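Local atomic coordinates of uncharacterized protein (Bdellovibrio bacteriovorus, PDB entry 3TM8), a protein that belongs to the HD-GYP class of cyclic-di-GMP phosphodiesterases and carries a two-iron centre, probably for hydrolysis of a cyclic dinucleotide. Residues A[232-237]-A[254-258]; A[123-127]-A[202-208]. One frame throughout, in Å; residues are numbered along the deposited sequence.

Both contacts involve segments that bind the two-iron centre of the HD domain. Interaction 1 pairs helix 223-240 with the end of helix 248-256 and supplies three ligands, H232, H257 and E258, to one iron. Interaction 2 packs the end of helix 105-125 behind the loop that carries H203 and D204, the HD pair. Their centres lie about 11 Å apart, and D204 joins them: OD1 of D204 is 3.1 Å from NE2 of H232 and equally far from NE2 of H257, all three on the same iron. Water 1 bridges both irons. H170 and N285 complete the second iron, while the phosphate, probably from the crystallisation liquor, spans the pair.

Interaction 1 (A[232-237]-A[254-258]). With FE (Fe (III) ion), chain E.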
ATOM      1  N   HIS A 232       0.514  13.823  10.757  1.00  8.47           N
ATOM      2  CA  HIS A 232      -0.255  12.995   9.818  1.00  8.16           C
ATOM      3  C   HIS A 232      -1.198  11.933  10.428  1.00  8.77           C
ATOM      4  O   HIS A 232      -2.311  11.750   9.931  1.00  9.07           O
ATOM      5  CB  HIS A 232       0.613  12.434   8.673  1.00  8.06           C
ATOM      6  CG  HIS A 232       1.374  11.193   9.016  1.00  7.07           C
ATOM      7  ND1 HIS A 232       2.610  11.225   9.624  1.00  6.51           N
ATOM      8  CD2 HIS A 232       1.103   9.887   8.782  1.00  6.46           C
ATOM      9  CE1 HIS A 232       3.054   9.988   9.776  1.00  5.42           C
ATOM     10  NE2 HIS A 232       2.154   9.157   9.282  1.00  5.32           N
ATOM     11  N   PRO A 233      -0.774  11.227  11.492  1.00  7.80           N
ATOM     12  CA  PRO A 233      -1.728  10.242  12.022  1.00  8.84           C
ATOM     13  C   PRO A 233      -2.919  10.931  12.677  1.00 10.24           C
ATOM     14  O   PRO A 233      -4.046  10.455  12.582  1.00 11.20           O
ATOM     15  CB  PRO A 233      -0.927   9.477  13.082  1.00  9.96           C
ATOM     16  CG  PRO A 233       0.474   9.958  12.986  1.00 11.01           C
ATOM     17  CD  PRO A 233       0.515  11.225  12.202  1.00  8.71           C
ATOM     18  N   ILE A 234      -2.655  12.050  13.340  1.00 11.32           N
ATOM     19  CA  ILE A 234      -3.695  12.801  14.029  1.00 14.41           C
ATOM     20  C   ILE A 234      -4.705  13.354  13.034  1.00 13.66           C
ATOM     21  O   ILE A 234      -5.915  13.176  13.196  1.00 13.91           O
ATOM     22  CB  ILE A 234      -3.086  13.954  14.859  1.00 18.34           C
ATOM     23  CG1 ILE A 234      -2.151  13.386  15.930  1.00 21.04           C
ATOM     24  CG2 ILE A 234      -4.188  14.802  15.487  1.00 19.96           C
ATOM     25  CD1 ILE A 234      -1.348  14.435  16.679  1.00 22.87           C
ATOM     26  N   GLU A 235      -4.202  14.012  11.993  1.00 14.20           N
ATOM     27  CA  GLU A 235      -5.061  14.578  10.962  1.00 15.07           C
ATOM     28  C   GLU A 235      -5.795  13.497  10.180  1.00 13.20           C
ATOM     29  O   GLU A 235      -6.988  13.626   9.899  1.00 15.23           O
ATOM     30  CB  GLU A 235      -4.259  15.471  10.017  1.00 18.19           C
ATOM     31  CG  GLU A 235      -3.839  16.785  10.648  1.00 20.96           C
ATOM     32  CD  GLU A 235      -3.253  17.751   9.643  1.00 24.18           C
ATOM     33  OE1 GLU A 235      -3.030  17.342   8.485  1.00 24.96           O
ATOM     34  OE2 GLU A 235      -3.018  18.919  10.013  1.00 25.91           O
ATOM     35  N   GLY A 236      -5.080  12.432   9.829  1.00 12.19           N
ATOM     36  CA  GLY A 236      -5.680  11.323   9.110  1.00 11.29           C
ATOM     37  C   GLY A 236      -6.870  10.746   9.855  1.00 10.20           C
ATOM     38  O   GLY A 236      -7.949  10.562   9.290  1.00 11.84           O
ATOM     39  N   ALA A 237      -6.677  10.466  11.138  1.00 11.00           N
ATOM     40  CA  ALA A 237      -7.733   9.870  11.942  1.00 12.46           C
ATOM     41  C   ALA A 237      -8.901  10.832  12.163  1.00 12.71           C
ATOM     42  O   ALA A 237     -10.061  10.425  12.125  1.00 13.63           O
ATOM     43  CB  ALA A 237      -7.175   9.388  13.270  1.00 12.81           C
ATOM     44  N   ILE A 254      -5.018   4.055  11.481  1.00  7.49           N
ATOM     45  CA  ILE A 254      -4.673   5.330  10.866  1.00  7.80           C
ATOM     46  C   ILE A 254      -4.104   6.308  11.906  1.00  7.67           C
ATOM     47  O   ILE A 254      -3.075   6.964  11.671  1.00  8.98           O
ATOM     48  CB  ILE A 254      -5.885   5.927  10.121  1.00  8.48           C
ATOM     49  CG1 ILE A 254      -6.187   5.081   8.884  1.00  8.46           C
ATOM     50  CG2 ILE A 254      -5.616   7.377   9.725  1.00  9.78           C
ATOM     51  CD1 ILE A 254      -7.520   5.388   8.237  1.00 10.03           C
ATOM     52  N   GLY A 255      -4.749   6.374  13.068  1.00  7.18           N
ATOM     53  CA  GLY A 255      -4.368   7.329  14.091  1.00  8.22           C
ATOM     54  C   GLY A 255      -3.225   6.918  14.998  1.00  8.41           C
ATOM     55  O   GLY A 255      -2.556   7.785  15.556  1.00  9.13           O
ATOM     56  N   GLN A 256      -2.996   5.616  15.163  1.00  7.81           N
ATOM     57  CA  GLN A 256      -2.050   5.140  16.183  1.00  8.83           C
ATOM     58  C   GLN A 256      -0.780   4.507  15.621  1.00  8.72           C
ATOM     59  O   GLN A 256       0.081   4.064  16.381  1.00  8.13           O
ATOM     60  CB  GLN A 256      -2.721   4.134  17.134  1.00  9.14           C
ATOM     61  CG  GLN A 256      -3.933   4.655  17.868  1.00 10.28           C
ATOM     62  CD  GLN A 256      -4.612   3.560  18.685  1.00 13.84           C
ATOM     63  OE1 GLN A 256      -4.136   2.425  18.739  1.00 17.17           O
ATOM     64  NE2 GLN A 256      -5.728   3.895  19.319  1.00 17.37           N
ATOM     65  N   HIS A 257      -0.659   4.436  14.300  1.00  7.25           N
ATOM     66  CA  HIS A 257       0.407   3.624  13.721  1.00  7.39           C
ATOM     67  C   HIS A 257       1.806   4.220  13.880  1.00  7.52           C
ATOM     68  O   HIS A 257       2.786   3.549  13.574  1.00  7.77           O
ATOM     69  CB  HIS A 257       0.140   3.364  12.241  1.00  7.08           C
ATOM     70  CG  HIS A 257       0.367   4.571  11.383  1.00  6.74           C
ATOM     71  ND1 HIS A 257      -0.635   5.463  11.063  1.00  6.93           N
ATOM     72  CD2 HIS A 257       1.498   5.063  10.820  1.00  5.76           C
ATOM     73  CE1 HIS A 257      -0.135   6.439  10.321  1.00  6.26           C
ATOM     74  NE2 HIS A 257       1.158   6.221  10.163  1.00  5.64           N
ATOM     75  N   GLU A 258       1.904   5.479  14.312  1.00  7.85           N
ATOM     76  CA  GLU A 258       3.213   6.078  14.593  1.00  8.27           C
ATOM     77  C   GLU A 258       3.548   6.021  16.081  1.00  9.70           C
ATOM     78  O   GLU A 258       4.585   6.527  16.514  1.00 10.81           O
ATOM     79  CB  GLU A 258       3.289   7.523  14.105  1.00  8.34           C
ATOM     80  CG  GLU A 258       3.142   7.679  12.601  1.00  8.48           C
ATOM     81  CD  GLU A 258       4.248   7.013  11.794  1.00  8.27           C
ATOM     82  OE1 GLU A 258       5.219   6.481  12.371  1.00  9.75           O
ATOM     83  OE2 GLU A 258       4.143   7.035  10.555  1.00  7.65           O
TER
HETATM   84 FE    FE E 903       2.722   7.090   8.867  1.00  5.65          FE
HETATM   85  O   HOH W   1       3.351   5.305   8.511  1.00  5.37           O
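One iron of the two-metal HD-GYP centre is held where H232, on helix 223-240, meets H257 and E258, at the C-terminal part of segment 254-258. NE2 of H232 binds the metal at 2.2 Å, and NE2 of H257 and OE2 of E258 bind at the same length; water 1, D204 and the phosphate fill the other positions. The two imidazoles meet rim to rim, planes 51° apart, both NE2 atoms turned to the same iron as neighbouring ligands. CG of each histidine sits between backbone N and carbonyl carbon, which swings both rings to the iron. The E258 chain bends at chi2 and brings OE2 to the edge of the H232 ring, in its plane, though the carboxylate is turned 73° from that ring. On the ring edges turned from the iron, ND1 of H232 is hydrogen-bonded to O of W229 and ND1 of H257 to O of I253, which would help fix both rings. P233 packs where the backbones come closest: its CB lies 3.4 Å from O of G255, and its CG rests 3.5 Å from CG of E258. One turn on, CB of A237 packs 3.6 Å from CA of G255, while CG2 of I254 abuts the G236-A237 peptide. Histidine and carboxylate ligands drawn from helices and the turns that follow them, around paired metals, are characteristic of the all-helical HD-domain phosphohydrolases.

Interaction 2 (A[123-127]-A[202-208]); sequences VFENP and LHDYGHH. With FE (Fe (III) ion), chain D; FE (Fe (III) ion), chain E; PO4 (phosphate ion), chain C.
F124 meets two aromatic residues, Y205 and H208, yet stacks squarely on neither. These three residues form an aromatic cluster that joins the end of helix 105-125 to the HD-motif loop, whose H203 and D204 bind the irons. CA of Y205 sits over one face of the F124 ring, 4.2 Å from its centroid, a CH-pi contact. The tyrosine ring itself is slid aside, its plane 30° from that of F124, so the two barely overlap and meet closely at their CD1 atoms, 3.5 Å apart. On H208 the roles reverse: CB of F124 lies over the centre of the imidazole face, 3.9 Å from the centroid and 10° off the normal. With CG of H208 anti to the backbone N, the imidazole extends back over the helix end. L202 completes the apolar surface, its CD2 touching CE1 of F124 and CB of V123; P127 lies across the phenol end of Y205. The loop is wound tightly, with a type I turn from L202 to Y205 running into a 3-10 turn. On the metal side D204 bridges the irons, OD1 to one and OD2 to the other, while H203 binds the second through NE2. H207 gives NE2-H to O4 of the phosphate (2.8 Å, 154°), which lies at the edge of its ring, near the plane. F124 reaches only the backbone of D204, on the side of the loop away from the metals. A water also ties the two segments: water 2 donates to O of F124 at 2.7 Å and, lying in the plane of the phenol ring, hydrogen-bonds OH of Y205 at 2.8 Å.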
ATOM      1  N   VAL A 123     -10.239   5.124  -2.073  1.00  5.38           N
ATOM      2  CA  VAL A 123     -10.697   5.572  -0.764  1.00  5.45           C
ATOM      3  C   VAL A 123     -10.083   6.938  -0.381  1.00  5.46           C
ATOM      4  O   VAL A 123     -10.785   7.835   0.091  1.00  6.12           O
ATOM      5  CB  VAL A 123     -10.400   4.502   0.316  1.00  5.82           C
ATOM      6  CG1 VAL A 123     -10.724   5.035   1.708  1.00  7.39           C
ATOM      7  CG2 VAL A 123     -11.187   3.206   0.021  1.00  6.80           C
ATOM      8  N   PHE A 124      -8.784   7.112  -0.608  1.00  5.34           N
ATOM      9  CA  PHE A 124      -8.144   8.391  -0.284  1.00  5.33           C
ATOM     10  C   PHE A 124      -8.815   9.552  -1.037  1.00  6.12           C
ATOM     11  O   PHE A 124      -8.959  10.653  -0.503  1.00  7.12           O
ATOM     12  CB  PHE A 124      -6.660   8.383  -0.666  1.00  6.52           C
ATOM     13  CG  PHE A 124      -5.784   7.489   0.182  1.00  7.00           C
ATOM     14  CD1 PHE A 124      -6.247   6.883   1.345  1.00  6.55           C
ATOM     15  CD2 PHE A 124      -4.469   7.269  -0.203  1.00 10.31           C
ATOM     16  CE1 PHE A 124      -5.399   6.081   2.105  1.00  8.91           C
ATOM     17  CE2 PHE A 124      -3.627   6.470   0.546  1.00 12.13           C
ATOM     18  CZ  PHE A 124      -4.095   5.870   1.696  1.00 11.08           C
ATOM     19  N   GLU A 125      -9.213   9.308  -2.283  1.00  5.68           N
ATOM     20  CA  GLU A 125      -9.779  10.358  -3.126  1.00  6.31           C
ATOM     21  C   GLU A 125     -11.257  10.583  -2.815  1.00  6.99           C
ATOM     22  O   GLU A 125     -11.791  11.668  -3.033  1.00  8.78           O
ATOM     23  CB  GLU A 125      -9.586  10.024  -4.612  1.00  7.60           C
ATOM     24  CG  GLU A 125      -8.141  10.068  -5.071  1.00  8.88           C
ATOM     25  CD  GLU A 125      -7.944   9.454  -6.450  1.00 12.55           C
ATOM     26  OE1 GLU A 125      -8.875   9.518  -7.279  1.00 14.27           O
ATOM     27  OE2 GLU A 125      -6.857   8.892  -6.704  1.00 14.79           O
ATOM     28  N   ASN A 126     -11.907   9.544  -2.301  1.00  7.04           N
ATOM     29  CA  ASN A 126     -13.353   9.551  -2.071  1.00  8.26           C
ATOM     30  C   ASN A 126     -13.696   8.962  -0.713  1.00  8.01           C
ATOM     31  O   ASN A 126     -14.381   7.946  -0.628  1.00  8.92           O
ATOM     32  CB  ASN A 126     -14.061   8.752  -3.166  1.00  8.88           C
ATOM     33  CG  ASN A 126     -13.693   9.218  -4.547  1.00 10.04           C
ATOM     34  OD1 ASN A 126     -14.221  10.209  -5.029  1.00 11.05           O
ATOM     35  ND2 ASN A 126     -12.772   8.514  -5.186  1.00 10.05           N
ATOM     36  N   PRO A 127     -13.212   9.591   0.361  1.00  8.77           N
ATOM     37  CA  PRO A 127     -13.336   8.965   1.681  1.00 10.27           C
ATOM     38  C   PRO A 127     -14.780   8.827   2.180  1.00 11.68           C
ATOM     39  O   PRO A 127     -15.039   8.023   3.072  1.00 13.33           O
ATOM     40  CB  PRO A 127     -12.519   9.896   2.588  1.00 12.09           C
ATOM     41  CG  PRO A 127     -12.493  11.210   1.864  1.00 12.10           C
ATOM     42  CD  PRO A 127     -12.443  10.847   0.410  1.00 10.48           C
ATOM     43  N   LEU A 202      -4.523   1.638   4.340  1.00  5.04           N
ATOM     44  CA  LEU A 202      -4.948   3.025   4.421  1.00  5.21           C
ATOM     45  C   LEU A 202      -4.164   3.856   5.432  1.00  5.67           C
ATOM     46  O   LEU A 202      -4.485   5.027   5.635  1.00  6.00           O
ATOM     47  CB  LEU A 202      -6.436   3.082   4.763  1.00  6.02           C
ATOM     48  CG  LEU A 202      -7.403   2.364   3.809  1.00  6.32           C
ATOM     49  CD1 LEU A 202      -8.822   2.427   4.360  1.00  8.23           C
ATOM     50  CD2 LEU A 202      -7.338   2.970   2.403  1.00  7.02           C
ATOM     51  N   HIS A 203      -3.141   3.265   6.052  1.00  5.06           N
ATOM     52  CA  HIS A 203      -2.593   3.844   7.274  1.00  4.78           C
ATOM     53  C   HIS A 203      -2.096   5.276   7.113  1.00  5.11           C
ATOM     54  O   HIS A 203      -2.217   6.079   8.038  1.00  6.50           O
ATOM     55  CB  HIS A 203      -1.519   2.949   7.915  1.00  5.77           C
ATOM     56  CG  HIS A 203      -0.169   3.034   7.271  1.00  5.43           C
ATOM     57  ND1 HIS A 203       0.180   2.306   6.150  1.00  5.91           N
ATOM     58  CD2 HIS A 203       0.925   3.762   7.602  1.00  5.15           C
ATOM     59  CE1 HIS A 203       1.433   2.582   5.823  1.00  5.69           C
ATOM     60  NE2 HIS A 203       1.910   3.453   6.695  1.00  5.59           N
ATOM     61  N   ASP A 204      -1.544   5.596   5.941  1.00  4.75           N
ATOM     62  CA  ASP A 204      -0.921   6.900   5.716  1.00  5.83           C
ATOM     63  C   ASP A 204      -1.815   7.888   4.988  1.00  5.67           C
ATOM     64  O   ASP A 204      -1.339   8.816   4.328  1.00  5.69           O
ATOM     65  CB  ASP A 204       0.430   6.736   5.019  1.00  5.18           C
ATOM     66  CG  ASP A 204       1.576   6.587   6.009  1.00  5.38           C
ATOM     67  OD1 ASP A 204       1.407   7.021   7.172  1.00  5.33           O
ATOM     68  OD2 ASP A 204       2.638   6.039   5.627  1.00  5.32           O
ATOM     69  N   TYR A 205      -3.121   7.715   5.147  1.00  6.05           N
ATOM     70  CA  TYR A 205      -4.085   8.660   4.600  1.00  7.07           C
ATOM     71  C   TYR A 205      -3.741  10.117   4.951  1.00  6.51           C
ATOM     72  O   TYR A 205      -3.951  11.031   4.145  1.00  7.40           O
ATOM     73  CB  TYR A 205      -5.489   8.307   5.092  1.00  7.16           C
ATOM     74  CG  TYR A 205      -6.549   9.291   4.667  1.00  8.02           C
ATOM     75  CD1 TYR A 205      -6.677   9.688   3.337  1.00  7.80           C
ATOM     76  CD2 TYR A 205      -7.419   9.833   5.602  1.00 11.38           C
ATOM     77  CE1 TYR A 205      -7.663  10.593   2.955  1.00  8.89           C
ATOM     78  CE2 TYR A 205      -8.386  10.737   5.235  1.00 12.45           C
ATOM     79  CZ  TYR A 205      -8.508  11.116   3.915  1.00 10.21           C
ATOM     80  OH  TYR A 205      -9.485  12.016   3.584  1.00 12.14           O
ATOM     81  N   GLY A 206      -3.196  10.338   6.145  1.00  7.32           N
ATOM     82  CA  GLY A 206      -2.832  11.680   6.565  1.00  7.25           C
ATOM     83  C   GLY A 206      -1.805  12.368   5.682  1.00  7.28           C
ATOM     84  O   GLY A 206      -1.696  13.603   5.709  1.00  8.70           O
ATOM     85  N   HIS A 207      -1.036  11.589   4.925  1.00  6.06           N
ATOM     86  CA  HIS A 207      -0.041  12.162   4.014  1.00  6.15           C
ATOM     87  C   HIS A 207      -0.622  12.504   2.640  1.00  6.85           C
ATOM     88  O   HIS A 207       0.088  13.047   1.806  1.00  8.12           O
ATOM     89  CB  HIS A 207       1.136  11.205   3.761  1.00  7.12           C
ATOM     90  CG  HIS A 207       2.053  10.989   4.927  1.00  6.65           C
ATOM     91  ND1 HIS A 207       2.601  12.018   5.666  1.00  6.38           N
ATOM     92  CD2 HIS A 207       2.591   9.847   5.418  1.00  6.75           C
ATOM     93  CE1 HIS A 207       3.400  11.513   6.590  1.00  7.36           C
ATOM     94  NE2 HIS A 207       3.419  10.198   6.457  1.00  7.52           N
ATOM     95  N   HIS A 208      -1.873  12.136   2.377  1.00  7.21           N
ATOM     96  CA  HIS A 208      -2.429  12.323   1.037  1.00  7.92           C
ATOM     97  C   HIS A 208      -2.425  13.802   0.680  1.00  9.49           C
ATOM     98  O   HIS A 208      -2.961  14.623   1.422  1.00  9.77           O
ATOM     99  CB  HIS A 208      -3.837  11.743   0.978  1.00  8.40           C
ATOM    100  CG  HIS A 208      -4.490  11.848  -0.360  1.00  9.28           C
ATOM    101  ND1 HIS A 208      -4.047  11.160  -1.469  1.00  9.94           N
ATOM    102  CD2 HIS A 208      -5.589  12.527  -0.750  1.00  9.17           C
ATOM    103  CE1 HIS A 208      -4.838  11.429  -2.493  1.00  9.96           C
ATOM    104  NE2 HIS A 208      -5.785  12.252  -2.082  1.00 10.40           N
TER
HETATM  105 FE    FE D 902       3.822   4.682   6.700  1.00  5.02          FE
HETATM  106 FE    FE E 903       2.722   7.090   8.867  1.00  5.65          FE
HETATM  107  P   PO4 C 901       5.618   7.173   7.467  1.00  7.47           P
HETATM  108  O1  PO4 C 901       6.632   8.133   6.899  1.00 11.70           O
HETATM  109  O2  PO4 C 901       5.431   5.955   6.595  1.00  7.43           O
HETATM  110  O3  PO4 C 901       6.118   6.597   8.813  1.00 10.37           O
HETATM  111  O4  PO4 C 901       4.329   7.906   7.772  1.00  5.47           O
HETATM  112  O   HOH W   2      -9.319  12.914   0.950  1.00 10.36           O
HETATM  113  O   HOH W   1       3.351   5.305   8.511  1.00  5.37           O